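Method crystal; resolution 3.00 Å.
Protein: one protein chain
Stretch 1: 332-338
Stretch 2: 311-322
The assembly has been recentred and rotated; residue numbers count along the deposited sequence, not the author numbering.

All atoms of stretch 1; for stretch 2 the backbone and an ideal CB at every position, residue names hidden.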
ATOM      1  N   ILE A 332       8.943   2.167 -20.451  1.00 18.81           N
ATOM      2  CA  ILE A 332       7.840   1.228 -20.446  1.00 14.89           C
ATOM      3  C   ILE A 332       8.265  -0.028 -19.710  1.00 18.41           C
ATOM      4  O   ILE A 332       9.396  -0.495 -19.857  1.00 15.04           O
ATOM      5  CB  ILE A 332       7.433   0.863 -21.864  1.00  9.10           C
ATOM      6  CG1 ILE A 332       7.517   2.096 -22.758  1.00  8.30           C
ATOM      7  CG2 ILE A 332       6.016   0.358 -21.862  1.00 15.03           C
ATOM      8  CD1 ILE A 332       7.263   1.806 -24.197  1.00 18.75           C
ATOM      9  N   VAL A 333       7.355  -0.568 -18.910  1.00 20.81           N
ATOM     10  CA  VAL A 333       7.635  -1.784 -18.154  1.00 21.35           C
ATOM     11  C   VAL A 333       6.544  -2.833 -18.367  1.00 27.53           C
ATOM     12  O   VAL A 333       5.489  -2.782 -17.735  1.00 26.60           O
ATOM     13  CB  VAL A 333       7.756  -1.500 -16.643  1.00 13.39           C
ATOM     14  CG1 VAL A 333       7.926  -2.806 -15.879  1.00  4.81           C
ATOM     15  CG2 VAL A 333       8.932  -0.585 -16.387  1.00  6.56           C
ATOM     16  N   ARG A 334       6.821  -3.780 -19.261  1.00 24.87           N
ATOM     17  CA  ARG A 334       5.903  -4.864 -19.578  1.00 26.92           C
ATOM     18  C   ARG A 334       6.185  -6.037 -18.653  1.00 32.78           C
ATOM     19  O   ARG A 334       7.313  -6.521 -18.599  1.00 36.81           O
ATOM     20  CB  ARG A 334       6.103  -5.319 -21.021  1.00 26.90           C
ATOM     21  CG  ARG A 334       5.615  -4.354 -22.081  1.00 40.67           C
ATOM     22  CD  ARG A 334       6.387  -4.548 -23.383  1.00 56.14           C
ATOM     23  NE  ARG A 334       5.779  -3.835 -24.501  1.00 64.89           N
ATOM     24  CZ  ARG A 334       4.690  -4.252 -25.141  1.00 78.82           C
ATOM     25  NH1 ARG A 334       4.094  -5.383 -24.776  1.00 79.36           N
ATOM     26  NH2 ARG A 334       4.188  -3.534 -26.139  1.00 85.73           N
ATOM     27  N   SER A 335       5.169  -6.498 -17.930  1.00 34.38           N
ATOM     28  CA  SER A 335       5.341  -7.633 -17.024  1.00 34.28           C
ATOM     29  C   SER A 335       4.438  -8.817 -17.351  1.00 35.95           C
ATOM     30  O   SER A 335       3.229  -8.665 -17.537  1.00 30.44           O
ATOM     31  CB  SER A 335       5.095  -7.198 -15.587  1.00 35.78           C
ATOM     32  OG  SER A 335       6.102  -6.313 -15.156  1.00 46.91           O
ATOM     33  N   PRO A 336       5.018 -10.025 -17.399  1.00 37.55           N
ATOM     34  CA  PRO A 336       4.225 -11.215 -17.706  1.00 37.80           C
ATOM     35  C   PRO A 336       3.089 -11.431 -16.709  1.00 42.24           C
ATOM     36  O   PRO A 336       3.285 -11.391 -15.489  1.00 49.70           O
ATOM     37  CB  PRO A 336       5.260 -12.330 -17.661  1.00 32.17           C
ATOM     38  CG  PRO A 336       6.231 -11.838 -16.636  1.00 34.61           C
ATOM     39  CD  PRO A 336       6.396 -10.397 -17.037  1.00 36.84           C
ATOM     40  N   GLY A 337       1.893 -11.662 -17.240  1.00 44.49           N
ATOM     41  CA  GLY A 337       0.730 -11.889 -16.399  1.00 39.55           C
ATOM     42  C   GLY A 337      -0.289 -10.783 -16.572  1.00 36.14           C
ATOM     43  O   GLY A 337      -0.011  -9.780 -17.226  1.00 35.51           O
ATOM     44  N   GLY A 338      -1.468 -10.964 -15.987  1.00 31.07           N
ATOM     45  CA  GLY A 338      -2.503  -9.955 -16.092  1.00 34.13           C
ATOM     46  C   GLY A 338      -3.266  -9.755 -14.798  1.00 37.90           C
ATOM     47  O   GLY A 338      -3.143 -10.554 -13.871  1.00 46.86           O
ATOM     48  N   UNK A 311       4.867  -8.365  -8.422  1.00 19.09           N
ATOM     49  CA  UNK A 311       3.590  -8.867  -8.908  1.00 16.72           C
ATOM     50  C   UNK A 311       3.660  -9.586 -10.238  1.00 19.89           C
ATOM     51  O   UNK A 311       2.635  -9.922 -10.817  1.00 25.27           O
ATOM     52  CB  UNK A 311       2.601  -7.706  -9.025  1.00 16.72           C
ATOM     53  N   UNK A 312       4.881  -9.819 -10.716  1.00 30.20           N
ATOM     54  CA  UNK A 312       5.163 -10.534 -11.967  1.00 20.04           C
ATOM     55  C   UNK A 312       4.439 -11.871 -11.908  1.00 28.95           C
ATOM     56  O   UNK A 312       3.932 -12.260 -10.857  1.00 38.31           O
ATOM     57  CB  UNK A 312       6.665 -10.729 -12.181  1.00 20.04           C
ATOM     58  N   UNK A 313       4.380 -12.592 -13.017  1.00 31.18           N
ATOM     59  CA  UNK A 313       3.720 -13.883 -12.944  1.00 30.95           C
ATOM     60  C   UNK A 313       4.697 -14.911 -12.334  1.00 40.25           C
ATOM     61  O   UNK A 313       4.276 -15.847 -11.661  1.00 55.64           O
ATOM     62  CB  UNK A 313       3.244 -14.326 -14.329  1.00 30.95           C
ATOM     63  N   UNK A 314       5.997 -14.732 -12.542  1.00 31.63           N
ATOM     64  CA  UNK A 314       6.991 -15.641 -11.970  1.00 30.76           C
ATOM     65  C   UNK A 314       6.842 -17.089 -12.337  1.00 31.39           C
ATOM     66  O   UNK A 314       7.748 -17.895 -12.111  1.00 34.42           O
ATOM     67  CB  UNK A 314       6.957 -15.531 -10.444  1.00 30.76           C
ATOM     68  N   UNK A 315       5.691 -17.440 -12.883  1.00 31.73           N
ATOM     69  CA  UNK A 315       5.485 -18.809 -13.294  1.00 30.10           C
ATOM     70  C   UNK A 315       5.745 -18.826 -14.791  1.00 28.34           C
ATOM     71  O   UNK A 315       5.909 -19.891 -15.383  1.00 30.05           O
ATOM     72  CB  UNK A 315       4.086 -19.318 -12.940  1.00 30.10           C
ATOM     73  N   UNK A 316       5.791 -17.635 -15.391  1.00 17.86           N
ATOM     74  CA  UNK A 316       6.052 -17.516 -16.816  1.00 22.25           C
ATOM     75  C   UNK A 316       7.541 -17.410 -17.086  1.00 24.89           C
ATOM     76  O   UNK A 316       8.310 -17.008 -16.215  1.00 31.80           O
ATOM     77  CB  UNK A 316       5.322 -16.303 -17.396  1.00 22.25           C
ATOM     78  N   UNK A 317       7.951 -17.783 -18.293  1.00 25.30           N
ATOM     79  CA  UNK A 317       9.363 -17.752 -18.653  1.00 21.79           C
ATOM     80  C   UNK A 317       9.837 -16.354 -18.976  1.00 26.19           C
ATOM     81  O   UNK A 317      10.707 -15.800 -18.299  1.00 24.45           O
ATOM     82  CB  UNK A 317       9.626 -18.673 -19.846  1.00 21.79           C
ATOM     83  N   UNK A 318       9.242 -15.795 -20.023  1.00 30.64           N
ATOM     84  CA  UNK A 318       9.578 -14.463 -20.498  1.00 32.77           C
ATOM     85  C   UNK A 318       9.857 -13.452 -19.370  1.00 31.61           C
ATOM     86  O   UNK A 318       9.090 -13.323 -18.422  1.00 36.51           O
ATOM     87  CB  UNK A 318       8.439 -13.944 -21.378  1.00 32.77           C
ATOM     88  N   UNK A 319      10.987 -12.732 -19.462  1.00 30.59           N
ATOM     89  CA  UNK A 319      11.383 -11.742 -18.457  1.00 29.24           C
ATOM     90  C   UNK A 319      10.564 -10.468 -18.513  1.00 25.77           C
ATOM     91  O   UNK A 319       9.874 -10.197 -19.494  1.00 30.46           O
ATOM     92  CB  UNK A 319      12.863 -11.394 -18.626  1.00 29.24           C
ATOM     93  N   UNK A 320      10.641  -9.693 -17.441  1.00 26.59           N
ATOM     94  CA  UNK A 320       9.955  -8.421 -17.391  1.00 15.65           C
ATOM     95  C   UNK A 320      10.684  -7.653 -18.481  1.00 23.69           C
ATOM     96  O   UNK A 320      11.912  -7.519 -18.438  1.00 23.62           O
ATOM     97  CB  UNK A 320       9.999  -7.745 -16.019  1.00 15.65           C
ATOM     98  N   UNK A 321       9.934  -7.183 -19.467  1.00 23.90           N
ATOM     99  CA  UNK A 321      10.507  -6.429 -20.572  1.00 23.36           C
ATOM    100  C   UNK A 321      10.412  -4.959 -20.224  1.00 24.15           C
ATOM    101  O   UNK A 321       9.309  -4.414 -20.140  1.00 24.55           O
ATOM    102  CB  UNK A 321       9.799  -6.734 -21.893  1.00 23.36           C
ATOM    103  N   UNK A 322      11.556  -4.328 -19.983  1.00 16.83           N
ATOM    104  CA  UNK A 322      11.569  -2.899 -19.691  1.00 20.36           C
ATOM    105  C   UNK A 322      12.362  -2.211 -20.784  1.00 18.91           C
ATOM    106  O   UNK A 322      13.509  -2.567 -21.037  1.00 20.10           O
ATOM    107  CB  UNK A 322      12.161  -2.609 -18.310  1.00 20.36           C
TER

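Position 311 has nothing of stretch 1 within 5.5 Å of its ideal CB. Stretch 1 sets no demand here, and many side chains would do. The residue is His-311; its ring leads away, and its ND1 is hydrogen-bonded elsewhere in the structure.

Position 312 points its CB sideways, its ideal CB 4.6 Å from Pro-336 CG. A short side chain would hardly reach the proline ring from here; a long one, aliphatic or with a flat end, could run along it. It is Arg-312. An extended chain (chi1 to chi3 all t) brings the guanidinium over the proline, with Pro-336 CG over one face and 3.2 Å from Arg-312 NH1. Arg-312 NH2 also gives a weak hydrogen bond to the carbonyl O of position 317, at 3.3 Å.

Position 313 points toward stretch 1, and its ideal CB is only 3.2 Å from Pro-336 O. So close a carbonyl favours a modest side chain that turns aside. It is Asp-313. Chi1 is t, and the carboxylate passes near the glycine that follows the proline: Asp-313 OD1 is 4.0 Å from Gly-337 CA. A CB on that glycine would lie 3.2 Å from Asp-313 CB, a tight fit.

Position 314 points away and has positive phi (57°), which glycine, asparagine or aspartate takes most easily. It is nonetheless Trp-314, which makes no contact with stretch 1. Position 315 is out of reach, so stretch 1 does not select its residue. It is Asn-315.

Position 316 points toward the proline, with its ideal CB 4.0 Å from Pro-336 CB. An aliphatic or long side chain would suit. It is Arg-316, whose guanidinium has Gly-337 N and Pro-336 C over one face. Arg-316 NE forms a long salt bridge, 3.8 Å, to Asp-313 OD1.

Position 317 points away into space free of stretch 1; a small polar residue is one fit. It is Ser-317.

Position 318 points sideways, its ideal CB 5.1 Å from Pro-336 CB, so a longer chain could reach the ring margin. It is Glu-318; its CG lies 4.2 Å from Pro-336 CB.

Position 319 points away, and its phi of -74° admits proline. It is Pro-319.

Position 320 begins the strand. Its ideal CB is near Arg-334 O, Ser-335 OG and Pro-336 CD, a mixed but partly apolar setting that suits a branched aliphatic residue. It is Ile-320: Ile-320 CG2 meets Val-333 CG1 at 3.9 Å, and Ile-320 CG1 lies 4.3 Å from Pro-336 CD.

Position 321 pairs with Arg-334 through two backbone hydrogen bonds: its N to Arg-334 O, 2.8 Å, and Arg-334 N to its O, 2.7 Å. Its CB shares a sheet face with that arginine, favouring an acidic or polar residue. It is Asp-321. Asp-321 OD1 is 4.4 Å from Arg-334 NE, opposite charges near each other without a salt bridge.

Position 322 shares the other face with Val-333, which suits a beta-branched aliphatic residue. It is Val-322; its CG2 lies 4.0 Å from Val-333 CG2.

Stretch 2 (311-322) HRDWNRSEPIDV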
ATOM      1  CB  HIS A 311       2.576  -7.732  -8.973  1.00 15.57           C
ATOM      2  CG  HIS A 311       2.327  -7.089  -7.643  1.00 26.63           C
ATOM      3  ND1 HIS A 311       3.253  -6.270  -7.031  1.00 34.00           N
ATOM      4  CD2 HIS A 311       1.290  -7.191  -6.782  1.00 25.93           C
ATOM      5  CE1 HIS A 311       2.794  -5.893  -5.848  1.00 35.25           C
ATOM      6  NE2 HIS A 311       1.603  -6.440  -5.674  1.00 41.57           N
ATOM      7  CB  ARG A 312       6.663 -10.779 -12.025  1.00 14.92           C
ATOM      8  CG  ARG A 312       7.149 -11.559 -13.194  1.00 17.39           C
ATOM      9  CD  ARG A 312       8.603 -11.872 -12.965  1.00 16.60           C
ATOM     10  NE  ARG A 312       9.290 -12.371 -14.149  1.00 23.99           N
ATOM     11  CZ  ARG A 312       8.836 -13.333 -14.942  1.00 29.13           C
ATOM     12  NH1 ARG A 312       7.667 -13.915 -14.690  1.00 27.84           N
ATOM     13  NH2 ARG A 312       9.570 -13.713 -15.982  1.00 34.53           N
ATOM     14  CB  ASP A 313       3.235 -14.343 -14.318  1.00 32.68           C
ATOM     15  CG  ASP A 313       2.280 -15.533 -14.233  1.00 30.33           C
ATOM     16  OD1 ASP A 313       1.268 -15.555 -14.966  1.00 35.26           O
ATOM     17  OD2 ASP A 313       2.533 -16.457 -13.437  1.00 21.47           O
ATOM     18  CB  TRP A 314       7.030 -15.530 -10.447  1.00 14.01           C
ATOM     19  CG  TRP A 314       7.791 -14.351 -10.006  1.00 18.24           C
ATOM     20  CD1 TRP A 314       7.404 -13.434  -9.081  1.00 25.37           C
ATOM     21  CD2 TRP A 314       9.058 -13.911 -10.501  1.00 14.69           C
ATOM     22  NE1 TRP A 314       8.339 -12.439  -8.977  1.00 27.47           N
ATOM     23  CE2 TRP A 314       9.365 -12.704  -9.845  1.00 20.17           C
ATOM     24  CE3 TRP A 314       9.951 -14.405 -11.459  1.00  5.13           C
ATOM     25  CZ2 TRP A 314      10.549 -11.996 -10.090  1.00 22.71           C
ATOM     26  CZ3 TRP A 314      11.121 -13.702 -11.707  1.00 12.79           C
ATOM     27  CH2 TRP A 314      11.405 -12.504 -11.035  1.00 15.36           C
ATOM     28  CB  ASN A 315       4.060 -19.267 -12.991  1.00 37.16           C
ATOM     29  CG  ASN A 315       3.789 -20.680 -13.486  1.00 32.72           C
ATOM     30  OD1 ASN A 315       2.927 -20.890 -14.336  1.00 29.41           O
ATOM     31  ND2 ASN A 315       4.531 -21.655 -12.956  1.00 21.84           N
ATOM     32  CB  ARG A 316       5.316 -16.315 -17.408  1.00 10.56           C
ATOM     33  CG  ARG A 316       3.932 -16.659 -17.927  1.00  9.85           C
ATOM     34  CD  ARG A 316       2.931 -15.594 -17.518  1.00 25.10           C
ATOM     35  NE  ARG A 316       2.125 -15.070 -18.624  1.00 20.62           N
ATOM     36  CZ  ARG A 316       2.613 -14.766 -19.824  1.00 23.94           C
ATOM     37  NH1 ARG A 316       3.904 -14.938 -20.105  1.00  7.54           N
ATOM     38  NH2 ARG A 316       1.811 -14.262 -20.741  1.00 31.45           N
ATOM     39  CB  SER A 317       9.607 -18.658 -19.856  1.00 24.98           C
ATOM     40  OG  SER A 317       9.252 -20.000 -19.561  1.00 30.42           O
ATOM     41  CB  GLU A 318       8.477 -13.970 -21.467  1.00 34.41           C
ATOM     42  CG  GLU A 318       6.994 -14.157 -21.042  1.00 46.84           C
ATOM     43  CD  GLU A 318       6.368 -15.513 -21.409  1.00 44.83           C
ATOM     44  OE1 GLU A 318       6.504 -16.477 -20.619  1.00 40.64           O
ATOM     45  OE2 GLU A 318       5.737 -15.602 -22.490  1.00 39.50           O
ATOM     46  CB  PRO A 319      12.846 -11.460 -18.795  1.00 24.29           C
ATOM     47  CG  PRO A 319      13.263 -12.643 -19.635  1.00 37.04           C
ATOM     48  CD  PRO A 319      12.046 -12.893 -20.464  1.00 22.66           C
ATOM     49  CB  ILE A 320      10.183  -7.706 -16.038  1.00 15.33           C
ATOM     50  CG1 ILE A 320       9.605  -8.550 -14.893  1.00 17.64           C
ATOM     51  CG2 ILE A 320       9.557  -6.326 -16.067  1.00  6.96           C
ATOM     52  CD1 ILE A 320       9.960  -8.049 -13.493  1.00  1.78           C
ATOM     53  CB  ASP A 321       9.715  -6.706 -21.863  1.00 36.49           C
ATOM     54  CG  ASP A 321      10.244  -5.937 -23.064  1.00 40.92           C
ATOM     55  OD1 ASP A 321       9.621  -6.008 -24.155  1.00 47.94           O
ATOM     56  OD2 ASP A 321      11.288  -5.264 -22.923  1.00 53.52           O
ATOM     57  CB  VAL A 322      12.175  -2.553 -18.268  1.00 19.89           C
ATOM     58  CG1 VAL A 322      13.403  -3.377 -17.984  1.00 12.77           C
ATOM     59  CG2 VAL A 322      12.513  -1.066 -18.194  1.00  1.16           C
TER
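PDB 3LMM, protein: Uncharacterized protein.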